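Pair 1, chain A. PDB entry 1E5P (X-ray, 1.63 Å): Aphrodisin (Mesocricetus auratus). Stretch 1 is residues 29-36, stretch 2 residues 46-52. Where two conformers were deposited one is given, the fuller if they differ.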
# COMPACT_ATOMS: atom_id res chain seq x y z
N LEU A 29 3.41 -9.30 0.19
CA LEU A 29 3.00 -7.90 -0.03
C LEU A 29 1.72 -7.54 0.71
O LEU A 29 1.11 -6.51 0.42
CB LEU A 29 2.88 -7.62 -1.53
CG LEU A 29 4.14 -7.96 -2.37
CD1 LEU A 29 3.88 -7.64 -3.82
CD2 LEU A 29 5.35 -7.20 -1.82
N ARG A 30 1.32 -8.40 1.65
CA ARG A 30 0.14 -8.10 2.47
C ARG A 30 0.64 -7.32 3.69
O ARG A 30 1.15 -7.88 4.64
CB ARG A 30 -0.62 -9.36 2.89
CG ARG A 30 -1.95 -9.00 3.58
CD ARG A 30 -2.66 -10.29 3.97
NE ARG A 30 -3.95 -10.07 4.62
CZ ARG A 30 -5.12 -10.19 3.97
NH1 ARG A 30 -5.14 -10.51 2.68
NH2 ARG A 30 -6.26 -10.00 4.63
N PHE A 31 0.52 -6.00 3.61
CA PHE A 31 1.10 -5.22 4.72
C PHE A 31 0.06 -4.30 5.32
O PHE A 31 -0.92 -3.89 4.68
CB PHE A 31 2.35 -4.50 4.23
CG PHE A 31 1.93 -3.34 3.36
CD1 PHE A 31 1.54 -3.49 2.05
CD2 PHE A 31 1.92 -2.08 3.94
CE1 PHE A 31 1.14 -2.37 1.32
CE2 PHE A 31 1.54 -0.97 3.22
CZ PHE A 31 1.14 -1.12 1.90
N TYR A 32 0.31 -4.07 6.61
CA TYR A 32 -0.60 -3.32 7.44
C TYR A 32 0.06 -2.00 7.86
O TYR A 32 0.92 -1.99 8.75
CB TYR A 32 -0.99 -4.16 8.66
CG TYR A 32 -1.53 -5.55 8.31
CD1 TYR A 32 -0.72 -6.65 8.16
CD2 TYR A 32 -2.90 -5.68 8.09
CE1 TYR A 32 -1.26 -7.89 7.83
CE2 TYR A 32 -3.46 -6.92 7.78
CZ TYR A 32 -2.63 -8.00 7.64
OH TYR A 32 -3.15 -9.24 7.31
N PHE A 33 -0.35 -0.91 7.19
CA PHE A 33 0.24 0.38 7.55
C PHE A 33 0.05 0.72 9.03
O PHE A 33 -0.91 0.31 9.67
CB PHE A 33 -0.47 1.52 6.79
CG PHE A 33 0.03 1.91 5.45
CD1 PHE A 33 1.23 2.59 5.28
CD2 PHE A 33 -0.74 1.66 4.32
CE1 PHE A 33 1.65 2.98 4.03
CE2 PHE A 33 -0.32 2.05 3.06
CZ PHE A 33 0.89 2.69 2.92
N ARG A 34 0.99 1.53 9.53
CA ARG A 34 0.84 2.16 10.84
C ARG A 34 1.12 3.67 10.74
O ARG A 34 0.41 4.43 11.41
CB ARG A 34 1.78 1.56 11.90
CG ARG A 34 1.38 0.12 12.29
CD ARG A 34 0.12 0.13 13.12
NE ARG A 34 -0.35 -1.17 13.63
CZ ARG A 34 -1.18 -1.94 12.92
NH1 ARG A 34 -1.61 -1.56 11.72
NH2 ARG A 34 -1.63 -3.09 13.44
N HIS A 35 2.07 4.10 9.91
CA HIS A 35 2.36 5.56 9.93
C HIS A 35 3.21 5.92 8.73
O HIS A 35 3.89 5.05 8.18
CB HIS A 35 3.23 5.82 11.19
CG HIS A 35 3.09 7.23 11.71
ND1 HIS A 35 2.10 7.57 12.61
CD2 HIS A 35 3.75 8.36 11.44
CE1 HIS A 35 2.18 8.86 12.90
NE2 HIS A 35 3.17 9.37 12.19
N ILE A 36 3.13 7.19 8.30
CA ILE A 36 3.98 7.69 7.24
C ILE A 36 4.59 9.00 7.79
O ILE A 36 3.83 9.78 8.35
CB ILE A 36 3.20 8.02 5.96
CG1 ILE A 36 2.63 6.71 5.36
CG2 ILE A 36 4.09 8.73 4.95
CD1 ILE A 36 1.75 6.95 4.14
N GLU A 46 9.11 7.91 5.03
CA GLU A 46 9.33 6.72 5.84
C GLU A 46 7.99 6.05 6.13
O GLU A 46 7.07 6.69 6.62
CB GLU A 46 9.98 7.05 7.16
CG GLU A 46 10.06 5.79 8.02
CD GLU A 46 10.64 6.12 9.38
OE1 GLU A 46 10.55 7.32 9.72
OE2 GLU A 46 11.15 5.18 10.00
N ILE A 47 7.92 4.75 5.85
CA ILE A 47 6.65 4.05 6.07
C ILE A 47 6.86 3.03 7.18
O ILE A 47 7.82 2.27 7.09
CB ILE A 47 6.19 3.33 4.77
CG1 ILE A 47 5.99 4.39 3.67
CG2 ILE A 47 4.90 2.58 5.01
CD1 ILE A 47 5.77 3.85 2.28
N THR A 48 5.99 3.07 8.18
CA THR A 48 6.07 2.10 9.30
C THR A 48 4.84 1.18 9.11
O THR A 48 3.77 1.71 8.90
CB THR A 48 5.97 2.83 10.63
OG1 THR A 48 7.09 3.74 10.72
CG2 THR A 48 6.05 1.86 11.81
N PHE A 49 5.10 -0.11 9.17
CA PHE A 49 4.01 -1.05 8.91
C PHE A 49 4.33 -2.40 9.53
O PHE A 49 5.46 -2.67 9.95
CB PHE A 49 3.83 -1.21 7.39
CG PHE A 49 5.03 -1.75 6.68
CD1 PHE A 49 6.08 -0.91 6.31
CD2 PHE A 49 5.15 -3.10 6.38
CE1 PHE A 49 7.21 -1.39 5.68
CE2 PHE A 49 6.27 -3.60 5.74
CZ PHE A 49 7.30 -2.74 5.36
N TYR A 50 3.28 -3.23 9.58
CA TYR A 50 3.49 -4.60 10.03
C TYR A 50 3.30 -5.57 8.85
O TYR A 50 2.50 -5.32 7.94
CB TYR A 50 2.44 -5.02 11.09
CG TYR A 50 2.83 -4.66 12.51
CD1 TYR A 50 3.66 -5.51 13.24
CD2 TYR A 50 2.36 -3.49 13.11
CE1 TYR A 50 4.02 -5.22 14.55
CE2 TYR A 50 2.72 -3.19 14.41
CZ TYR A 50 3.55 -4.04 15.11
OH TYR A 50 3.92 -3.75 16.40
N VAL A 51 4.06 -6.63 8.89
CA VAL A 51 3.82 -7.79 8.01
C VAL A 51 3.90 -9.03 8.93
O VAL A 51 4.53 -8.96 9.98
CB VAL A 51 4.81 -7.99 6.87
CG1 VAL A 51 4.54 -6.97 5.78
CG2 VAL A 51 6.26 -7.99 7.34
N ILE A 52 3.25 -10.12 8.51
CA ILE A 52 3.42 -11.35 9.30
C ILE A 52 4.53 -12.17 8.63
O ILE A 52 4.43 -12.46 7.43
CB ILE A 52 2.12 -12.19 9.31
CG1 ILE A 52 0.98 -11.40 9.90
CG2 ILE A 52 2.38 -13.49 10.06
CD1 ILE A 52 1.15 -10.86 11.29
O HOH W 1 1.31 -10.03 6.30

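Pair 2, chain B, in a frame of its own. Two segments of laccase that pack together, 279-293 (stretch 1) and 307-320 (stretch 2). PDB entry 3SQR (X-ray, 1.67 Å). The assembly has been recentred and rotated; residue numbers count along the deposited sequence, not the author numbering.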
# COMPACT_ATOMS: atom_id res chain seq x y z
N ALA B 279 -14.10 -10.06 6.72
CA ALA B 279 -15.52 -10.24 7.10
C ALA B 279 -15.56 -10.27 8.61
O ALA B 279 -14.56 -10.63 9.25
CB ALA B 279 -16.08 -11.53 6.47
N ILE B 280 -16.69 -9.86 9.17
CA ILE B 280 -16.95 -9.97 10.61
C ILE B 280 -18.26 -10.75 10.66
O ILE B 280 -19.26 -10.28 10.14
CB ILE B 280 -17.10 -8.62 11.29
CG1 ILE B 280 -15.84 -7.77 11.07
CG2 ILE B 280 -17.43 -8.78 12.79
CD1 ILE B 280 -15.99 -6.34 11.63
N ASP B 281 -18.23 -11.93 11.20
CA ASP B 281 -19.42 -12.76 11.22
C ASP B 281 -20.61 -12.00 11.78
O ASP B 281 -20.53 -11.31 12.79
CB ASP B 281 -19.21 -13.99 12.09
CG ASP B 281 -18.21 -14.95 11.55
OD1 ASP B 281 -17.66 -14.76 10.42
OD2 ASP B 281 -17.96 -15.94 12.27
N ASN B 282 -21.73 -12.16 11.08
CA ASN B 282 -23.01 -11.60 11.45
C ASN B 282 -23.04 -10.08 11.49
O ASN B 282 -23.95 -9.50 12.03
CB ASN B 282 -23.48 -12.19 12.78
CG ASN B 282 -24.97 -12.09 12.95
OD1 ASN B 282 -25.42 -11.63 13.98
ND2 ASN B 282 -25.75 -12.49 11.91
N HIS B 283 -22.04 -9.45 10.84
CA HIS B 283 -22.04 -8.00 10.72
C HIS B 283 -21.90 -7.61 9.24
O HIS B 283 -21.41 -8.37 8.42
CB HIS B 283 -20.92 -7.39 11.59
CG HIS B 283 -21.14 -7.50 13.07
ND1 HIS B 283 -21.03 -8.69 13.77
CD2 HIS B 283 -21.46 -6.56 13.98
CE1 HIS B 283 -21.27 -8.45 15.05
NE2 HIS B 283 -21.52 -7.17 15.21
N THR B 284 -22.46 -6.46 8.95
CA THR B 284 -22.46 -5.88 7.64
C THR B 284 -21.41 -4.76 7.66
O THR B 284 -21.25 -3.99 8.61
CB THR B 284 -23.83 -5.29 7.30
OG1 THR B 284 -24.78 -6.38 7.27
CG2 THR B 284 -23.81 -4.67 5.94
N LEU B 285 -20.67 -4.75 6.59
CA LEU B 285 -19.72 -3.67 6.39
C LEU B 285 -20.33 -2.64 5.48
O LEU B 285 -20.73 -2.99 4.38
CB LEU B 285 -18.45 -4.24 5.77
CG LEU B 285 -17.80 -5.48 6.38
CD1 LEU B 285 -16.57 -5.86 5.51
CD2 LEU B 285 -17.35 -5.32 7.83
N THR B 286 -20.35 -1.39 5.88
CA THR B 286 -20.69 -0.30 4.99
C THR B 286 -19.37 0.35 4.52
O THR B 286 -18.69 1.00 5.28
CB THR B 286 -21.53 0.71 5.64
OG1 THR B 286 -22.79 0.10 5.99
CG2 THR B 286 -21.83 1.85 4.67
N VAL B 287 -19.06 0.12 3.27
CA VAL B 287 -17.80 0.55 2.69
C VAL B 287 -17.93 2.05 2.33
O VAL B 287 -18.82 2.43 1.54
CB VAL B 287 -17.44 -0.27 1.51
CG1 VAL B 287 -15.90 0.04 1.09
CG2 VAL B 287 -17.60 -1.77 1.71
N ILE B 288 -17.06 2.87 2.89
CA ILE B 288 -17.13 4.31 2.71
C ILE B 288 -15.94 4.97 2.04
O ILE B 288 -16.00 6.14 1.74
CB ILE B 288 -17.47 5.06 3.99
CG1 ILE B 288 -16.47 4.87 5.13
CG2 ILE B 288 -18.89 4.59 4.52
CD1 ILE B 288 -16.43 6.05 6.04
N ALA B 289 -14.86 4.23 1.82
CA ALA B 289 -13.74 4.78 1.08
C ALA B 289 -12.96 3.64 0.58
O ALA B 289 -12.92 2.56 1.18
CB ALA B 289 -12.85 5.68 1.95
N ASN B 290 -12.31 3.89 -0.55
CA ASN B 290 -11.32 3.02 -1.02
C ASN B 290 -10.01 3.78 -1.16
O ASN B 290 -10.00 4.89 -1.63
CB ASN B 290 -11.74 2.27 -2.28
CG ASN B 290 -12.05 3.13 -3.52
OD1 ASN B 290 -11.63 4.31 -3.70
ND2 ASN B 290 -12.71 2.49 -4.43
N ASP B 291 -8.94 3.17 -0.69
CA ASP B 291 -7.70 3.90 -0.57
C ASP B 291 -7.94 5.29 0.00
O ASP B 291 -8.49 5.36 1.08
CB ASP B 291 -7.03 3.88 -1.96
CG ASP B 291 -6.74 2.45 -2.43
OD1 ASP B 291 -6.93 1.47 -1.66
OD2 ASP B 291 -6.28 2.29 -3.61
N LEU B 292 -7.50 6.39 -0.65
CA LEU B 292 -7.73 7.75 -0.14
C LEU B 292 -8.82 8.50 -0.88
O LEU B 292 -8.83 9.73 -0.93
CB LEU B 292 -6.43 8.57 -0.09
CG LEU B 292 -5.40 8.08 0.94
CD1 LEU B 292 -3.92 8.47 0.49
CD2 LEU B 292 -5.68 8.67 2.27
N VAL B 293 -9.81 7.72 -1.31
CA VAL B 293 -10.98 8.29 -2.04
C VAL B 293 -12.27 7.81 -1.40
O VAL B 293 -12.64 6.62 -1.47
CB VAL B 293 -10.92 7.84 -3.45
CG1 VAL B 293 -12.11 8.38 -4.29
CG2 VAL B 293 -9.55 8.25 -4.14
N ILE B 307 -3.09 -6.19 -1.90
CA ILE B 307 -1.97 -5.65 -1.15
C ILE B 307 -1.83 -4.17 -1.41
O ILE B 307 -1.76 -3.73 -2.55
CB ILE B 307 -0.63 -6.32 -1.45
CG1 ILE B 307 -0.70 -7.82 -1.14
CG2 ILE B 307 0.46 -5.67 -0.53
CD1 ILE B 307 0.50 -8.57 -1.66
N GLY B 308 -1.78 -3.40 -0.37
CA GLY B 308 -1.62 -1.96 -0.45
C GLY B 308 -2.93 -1.20 -0.57
O GLY B 308 -2.93 0.03 -0.34
N GLN B 309 -4.01 -1.93 -0.83
CA GLN B 309 -5.34 -1.38 -0.78
C GLN B 309 -5.81 -1.10 0.65
O GLN B 309 -5.43 -1.83 1.59
CB GLN B 309 -6.34 -2.30 -1.46
CG GLN B 309 -6.19 -2.35 -2.91
CD GLN B 309 -7.32 -3.04 -3.62
OE1 GLN B 309 -7.87 -4.01 -3.10
NE2 GLN B 309 -7.60 -2.63 -4.84
N ARG B 310 -6.66 -0.06 0.78
CA ARG B 310 -7.30 0.32 2.01
C ARG B 310 -8.73 0.38 1.72
O ARG B 310 -9.11 0.67 0.60
CB ARG B 310 -6.86 1.70 2.57
CG ARG B 310 -5.43 1.70 3.03
CD ARG B 310 -4.48 1.89 1.91
NE ARG B 310 -4.55 3.24 1.41
CZ ARG B 310 -4.20 3.63 0.18
NH1 ARG B 310 -3.83 2.76 -0.73
NH2 ARG B 310 -4.26 4.92 -0.12
N TYR B 311 -9.51 0.05 2.74
CA TYR B 311 -10.94 0.38 2.74
C TYR B 311 -11.28 0.92 4.08
O TYR B 311 -10.81 0.41 5.12
CB TYR B 311 -11.75 -0.86 2.46
CG TYR B 311 -11.75 -1.29 1.03
CD1 TYR B 311 -12.59 -0.69 0.09
CD2 TYR B 311 -10.89 -2.27 0.59
CE1 TYR B 311 -12.59 -1.10 -1.20
CE2 TYR B 311 -10.89 -2.71 -0.71
CZ TYR B 311 -11.73 -2.12 -1.61
OH TYR B 311 -11.74 -2.53 -2.88
N ASP B 312 -12.20 1.87 4.08
CA ASP B 312 -12.76 2.35 5.30
C ASP B 312 -14.18 1.78 5.26
O ASP B 312 -14.88 1.86 4.24
CB ASP B 312 -12.86 3.85 5.38
CG ASP B 312 -11.54 4.53 5.64
OD1 ASP B 312 -10.80 4.60 4.68
OD2 ASP B 312 -11.26 4.99 6.76
N VAL B 313 -14.53 1.16 6.38
CA VAL B 313 -15.90 0.64 6.57
C VAL B 313 -16.48 1.09 7.89
O VAL B 313 -15.82 1.29 8.87
CB VAL B 313 -15.92 -0.91 6.46
CG1 VAL B 313 -15.28 -1.38 5.14
CG2 VAL B 313 -15.14 -1.52 7.70
N ILE B 314 -17.80 1.20 7.90
CA ILE B 314 -18.50 1.54 9.10
C ILE B 314 -19.26 0.27 9.45
O ILE B 314 -19.89 -0.34 8.58
CB ILE B 314 -19.52 2.65 8.89
CG1 ILE B 314 -18.85 3.95 8.52
CG2 ILE B 314 -20.32 2.90 10.23
CD1 ILE B 314 -17.75 4.40 9.40
N VAL B 315 -19.12 -0.12 10.71
CA VAL B 315 -19.78 -1.35 11.18
C VAL B 315 -20.63 -0.89 12.37
O VAL B 315 -20.11 -0.31 13.34
CB VAL B 315 -18.86 -2.43 11.61
CG1 VAL B 315 -19.73 -3.69 11.94
CG2 VAL B 315 -17.90 -2.80 10.50
N GLU B 316 -21.93 -1.19 12.28
CA GLU B 316 -22.84 -0.95 13.40
C GLU B 316 -22.95 -2.23 14.22
O GLU B 316 -23.12 -3.33 13.66
CB GLU B 316 -24.21 -0.46 12.89
CG GLU B 316 -25.16 -0.22 14.02
CD GLU B 316 -26.42 0.43 13.52
OE1 GLU B 316 -26.86 0.05 12.42
OE2 GLU B 316 -26.93 1.33 14.24
N ALA B 317 -22.72 -2.04 15.52
CA ALA B 317 -22.65 -3.09 16.49
C ALA B 317 -24.15 -3.38 16.87
O ALA B 317 -24.56 -3.11 17.97
CB ALA B 317 -21.88 -2.64 17.70
N ASN B 318 -24.86 -3.94 15.92
CA ASN B 318 -26.30 -4.22 16.06
C ASN B 318 -26.60 -5.73 16.15
O ASN B 318 -27.72 -6.15 15.83
CB ASN B 318 -27.09 -3.62 14.87
CG ASN B 318 -26.64 -4.13 13.50
OD1 ASN B 318 -25.70 -4.94 13.36
ND2 ASN B 318 -27.31 -3.64 12.47
N ALA B 319 -25.60 -6.54 16.47
CA ALA B 319 -25.82 -7.98 16.64
C ALA B 319 -26.13 -8.31 18.10
O ALA B 319 -25.94 -7.51 19.04
CB ALA B 319 -24.60 -8.82 16.13
N ALA B 320 -26.64 -9.55 18.26
CA ALA B 320 -26.75 -10.13 19.58
C ALA B 320 -25.37 -10.01 20.19
O ALA B 320 -24.37 -10.29 19.47
CB ALA B 320 -27.15 -11.61 19.46
O HOH W 2 -27.11 -11.37 15.86
O HOH W 3 -23.12 -2.55 10.01
O HOH W 4 -23.59 -5.07 11.46
O HOH W 5 -22.59 -0.26 8.63
O HOH W 6 -9.92 3.26 2.40
O HOH W 7 -9.72 6.58 3.08

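Both pairs are antiparallel two-strand ladders interrupted by a beta bulge, and 14 central residues superpose with an RMSD of 0.6 Å. The strand directions differ by 155° in pair 1 and 144° in pair 2, and the axes approach to 4.4 Å in each. Ahead of the bulge, Tyr A32 and Tyr A50 form a hydrogen-bonded pair (Tyr A32 N to Tyr A50 O 2.9 Å, Tyr A50 N to Tyr A32 O 2.8 Å), matched by Thr B286 and Ile B314 (Thr B286 N to Ile B314 O 2.9 Å, Ile B314 N to Thr B286 O 2.8 Å).

At the bulge, one carbonyl serves two successive amides. Thr A48 O accepts from Arg A34 N at 2.9 Å and His A35 N at 3.1 Å; Asp B312 O accepts from Ile B288 N at 2.8 Å and, weakly, from Ala B289 N at 3.4 Å. The extra residue, Arg A34 or Ile B288, has psi of -36° or -8°, far from extended values, which lets both amides face the same oxygen.

The bulge residue is where the chemistry diverges most clearly. The guanidinium of Arg A34 lays one face over the ring edge of Tyr A50 (NE to CD2 3.6 Å), while its NH1 bonds to Phe A33 O at 2.9 Å. Flat and charged, it can pack and donate at once. Ile B288 offers only hydrocarbon, and its CD1 meets Ile B314 CD1 at 4.0 Å.

On the face carrying Phe A33 and Phe A49, pair 1 relies on aromatic bulk. Phe A33 CE1 reaches Ile A47 CG2 at 3.4 Å, and Phe A31 turns its edge toward the face of Phe A49, with centroids 5.8 Å apart. Pair 2 puts valines at the matching bridge, Val B287 and Val B313, and moves the ring across the ladder: Tyr B311, matching Ile A47, receives Val B287 CG1 at its CD1, 3.5 Å away. A large ring thus meets a compact aliphatic group in both, with the roles exchanged. Leu B285, in the place of Phe A31, sets CD2 3.7 Å from Val B315 CG2; the equivalent Val A51 presents CG1 to Phe A31 CB at 3.6 Å. These two valines nearly coincide, their beta-branched side chains suiting extended backbone.

On the other face, Thr A48 and Asp B312 have side-chain centres 0.6 Å apart. Small Ala B289, opposite Asp B312, leaves its CB 3.6 Å from Asp B312 OD1, and two waters each link that oxygen to Asp B291 O.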